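Local coordinates for protein transcription factor MBP1 (Magnaporthe oryzae, PDB 4UX5) that probably activates RNA polymerase II transcription as a nuclear factor, gripping DNA through the winged helix-turn-helix domain that this fragment comprises, at residues Lys73-Lys78 and Trp90-Ala95. Sequence-based numbering, arbitrary orientation.
Sequences KDQHEK and WIPLEA. With nucleotides of chain C.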
loop_
_atom_site.group_PDB
_atom_site.type_symbol
_atom_site.label_atom_id
_atom_site.label_comp_id
_atom_site.label_asym_id
_atom_site.label_seq_id
_atom_site.Cartn_x
_atom_site.Cartn_y
_atom_site.Cartn_z
ATOM N N LYS A 73 -11.772 6.312 8.037
ATOM C CA LYS A 73 -12.203 7.680 8.309
ATOM C C LYS A 73 -11.667 8.188 9.643
ATOM O O LYS A 73 -11.990 9.297 10.069
ATOM C CB LYS A 73 -13.730 7.774 8.281
ATOM C CG LYS A 73 -14.322 7.552 6.901
ATOM C CD LYS A 73 -13.727 8.524 5.891
ATOM C CE LYS A 73 -14.211 8.226 4.480
ATOM N NZ LYS A 73 -13.621 9.161 3.484
ATOM N N ASP A 74 -10.845 7.373 10.295
ATOM C CA ASP A 74 -10.195 7.766 11.539
ATOM C C ASP A 74 -8.684 7.600 11.423
ATOM O O ASP A 74 -8.161 7.336 10.341
ATOM C CB ASP A 74 -10.724 6.943 12.718
ATOM C CG ASP A 74 -12.180 7.239 13.033
ATOM O OD1 ASP A 74 -12.618 8.390 12.817
ATOM O OD2 ASP A 74 -12.887 6.319 13.500
ATOM N N GLN A 75 -7.992 7.756 12.546
ATOM C CA GLN A 75 -6.548 7.565 12.612
ATOM C C GLN A 75 -6.183 6.137 12.212
ATOM O O GLN A 75 -6.627 5.182 12.848
ATOM C CB GLN A 75 -6.050 7.873 14.024
ATOM C CG GLN A 75 -4.629 8.391 14.115
ATOM C CD GLN A 75 -4.252 8.755 15.540
ATOM O OE1 GLN A 75 -5.026 8.534 16.473
ATOM N NE2 GLN A 75 -3.061 9.312 15.716
ATOM N N HIS A 76 -5.382 5.988 11.159
ATOM C CA HIS A 76 -5.062 4.656 10.652
ATOM C C HIS A 76 -3.783 4.607 9.819
ATOM O O HIS A 76 -3.306 5.628 9.324
ATOM C CB HIS A 76 -6.228 4.122 9.816
ATOM C CG HIS A 76 -6.329 4.742 8.459
ATOM N ND1 HIS A 76 -6.759 6.037 8.262
ATOM C CD2 HIS A 76 -6.055 4.247 7.229
ATOM C CE1 HIS A 76 -6.744 6.312 6.971
ATOM N NE2 HIS A 76 -6.323 5.242 6.322
ATOM N N GLU A 77 -3.243 3.402 9.671
ATOM C CA GLU A 77 -2.067 3.159 8.842
ATOM C C GLU A 77 -2.244 1.867 8.053
ATOM O O GLU A 77 -2.497 0.808 8.631
ATOM C CB GLU A 77 -0.802 3.083 9.701
ATOM C CG GLU A 77 0.441 2.633 8.942
ATOM C CD GLU A 77 1.579 2.229 9.863
ATOM O OE1 GLU A 77 1.392 2.277 11.098
ATOM O OE2 GLU A 77 2.660 1.858 9.353
ATOM N N LYS A 78 -2.115 1.953 6.734
ATOM C CA LYS A 78 -2.268 0.783 5.876
ATOM C C LYS A 78 -0.915 0.174 5.522
ATOM O O LYS A 78 0.012 0.883 5.131
ATOM C CB LYS A 78 -3.034 1.150 4.605
ATOM C CG LYS A 78 -4.501 1.449 4.844
ATOM C CD LYS A 78 -5.172 1.997 3.599
ATOM C CE LYS A 78 -4.686 3.400 3.284
ATOM N NZ LYS A 78 -5.424 3.995 2.136
ATOM N N TRP A 90 -3.953 -0.828 10.260
ATOM C CA TRP A 90 -3.649 -0.695 11.680
ATOM C C TRP A 90 -4.259 0.564 12.292
ATOM O O TRP A 90 -4.232 1.638 11.692
ATOM C CB TRP A 90 -2.136 -0.704 11.892
ATOM C CG TRP A 90 -1.508 -2.027 11.576
ATOM C CD1 TRP A 90 -1.263 -2.542 10.338
ATOM C CD2 TRP A 90 -1.045 -3.003 12.516
ATOM N NE1 TRP A 90 -0.676 -3.780 10.448
ATOM C CE2 TRP A 90 -0.529 -4.084 11.775
ATOM C CE3 TRP A 90 -1.015 -3.067 13.913
ATOM C CZ2 TRP A 90 0.009 -5.217 12.383
ATOM C CZ3 TRP A 90 -0.478 -4.192 14.515
ATOM C CH2 TRP A 90 0.028 -5.252 13.749
ATOM N N ILE A 91 -4.813 0.411 13.494
ATOM C CA ILE A 91 -5.461 1.506 14.209
ATOM C C ILE A 91 -5.079 1.473 15.690
ATOM O O ILE A 91 -4.664 0.430 16.195
ATOM C CB ILE A 91 -7.001 1.439 14.071
ATOM C CG1 ILE A 91 -7.533 0.096 14.578
ATOM C CG2 ILE A 91 -7.423 1.678 12.633
ATOM C CD1 ILE A 91 -9.037 -0.045 14.452
ATOM N N PRO A 92 -5.202 2.617 16.388
ATOM C CA PRO A 92 -4.942 2.652 17.833
ATOM C C PRO A 92 -5.795 1.648 18.608
ATOM O O PRO A 92 -6.873 1.269 18.148
ATOM C CB PRO A 92 -5.295 4.095 18.224
ATOM C CG PRO A 92 -6.058 4.651 17.056
ATOM C CD PRO A 92 -5.509 3.956 15.861
ATOM N N LEU A 93 -5.306 1.232 19.772
ATOM C CA LEU A 93 -5.906 0.131 20.524
ATOM C C LEU A 93 -7.353 0.394 20.935
ATOM O O LEU A 93 -8.189 -0.506 20.871
ATOM C CB LEU A 93 -5.067 -0.175 21.766
ATOM C CG LEU A 93 -5.480 -1.415 22.559
ATOM C CD1 LEU A 93 -5.472 -2.645 21.669
ATOM C CD2 LEU A 93 -4.571 -1.621 23.762
ATOM N N GLU A 94 -7.644 1.621 21.357
ATOM C CA GLU A 94 -8.994 1.970 21.790
ATOM C C GLU A 94 -9.968 1.952 20.616
ATOM O O GLU A 94 -11.152 1.658 20.783
ATOM C CB GLU A 94 -9.013 3.343 22.471
ATOM C CG GLU A 94 -8.696 4.520 21.559
ATOM C CD GLU A 94 -7.212 4.822 21.473
ATOM O OE1 GLU A 94 -6.401 3.967 21.892
ATOM O OE2 GLU A 94 -6.859 5.921 20.994
ATOM N N ALA A 95 -9.462 2.266 19.428
ATOM C CA ALA A 95 -10.264 2.200 18.216
ATOM C C ALA A 95 -10.483 0.743 17.837
ATOM O O ALA A 95 -11.531 0.378 17.307
ATOM C CB ALA A 95 -9.594 2.955 17.083
ATOM P P DT C 11 -6.658 1.209 -0.052
ATOM O OP1 DT C 11 -5.921 2.420 0.368
ATOM O OP2 DT C 11 -8.027 0.960 0.454
ATOM O "O5'" DT C 11 -6.706 1.170 -1.647
ATOM C "C5'" DT C 11 -7.855 0.674 -2.312
ATOM C "C4'" DT C 11 -7.491 0.145 -3.687
ATOM O "O4'" DT C 11 -7.196 -1.258 -3.586
ATOM C "C3'" DT C 11 -8.599 0.261 -4.727
ATOM O "O3'" DT C 11 -8.309 1.318 -5.624
ATOM C "C2'" DT C 11 -8.614 -1.097 -5.449
ATOM C "C1'" DT C 11 -7.461 -1.871 -4.815
ATOM N N1 DT C 11 -7.797 -3.287 -4.552
ATOM C C2 DT C 11 -7.387 -4.257 -5.440
ATOM O O2 DT C 11 -6.747 -4.013 -6.446
ATOM N N3 DT C 11 -7.756 -5.536 -5.105
ATOM C C4 DT C 11 -8.478 -5.930 -3.995
ATOM O O4 DT C 11 -8.761 -7.101 -3.776
ATOM C C5 DT C 11 -8.870 -4.861 -3.117
ATOM C C6 DT C 11 -8.523 -3.607 -3.424
#
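The antiparallel hairpin of strands 77-79 and 88-91, the wing of this winged helix-turn-helix domain, begins where Glu-77 and Trp-90 face each other as a hydrogen-bonded pair. Trp-90 N gives a nearly straight bond (171°) to Glu-77 O at 2.7 Å, and Glu-77 N returns one to Trp-90 O at 2.9 Å. The same Trp-90 O also receives a CA-H...O contact from His-76 CA at 3.3 Å. Glu-77 and Trp-90 project from one face of the sheet, but their ends find other partners: the carboxylate forms a salt bridge with Arg-41, while the indole gives NE1 to Tyr-86 O and packs on Met-39. Next to the pair, Ile-91 ends its strand and packs against the loop ahead of Glu-77, its CG2 touching Gln-75 O and lying 3.9 Å from His-76 CB. Pro-92 has no N-H with which to continue the pairing; standing at the N-cap just before helix 93-102, it sets its CD 3.4 Å from Gln-75 O. The extended Gln-75 side chain sends NE2 to Ala-125 O. His-76 turns its ring away from the partner chain, over its own segment, where ND1 bonds Asp-74 O at 2.8 Å and the ring edge meets Lys-78 CG. Lys-78 CB points away from the partner strand, and its long, flexible chain carries NZ to OP1 of DT11 of chain C, modelled too close to take literally. The main-chain bonds thus fix the base of the wing, leaving lysine to meet a DNA phosphate, probably electrostatically, rather than a base.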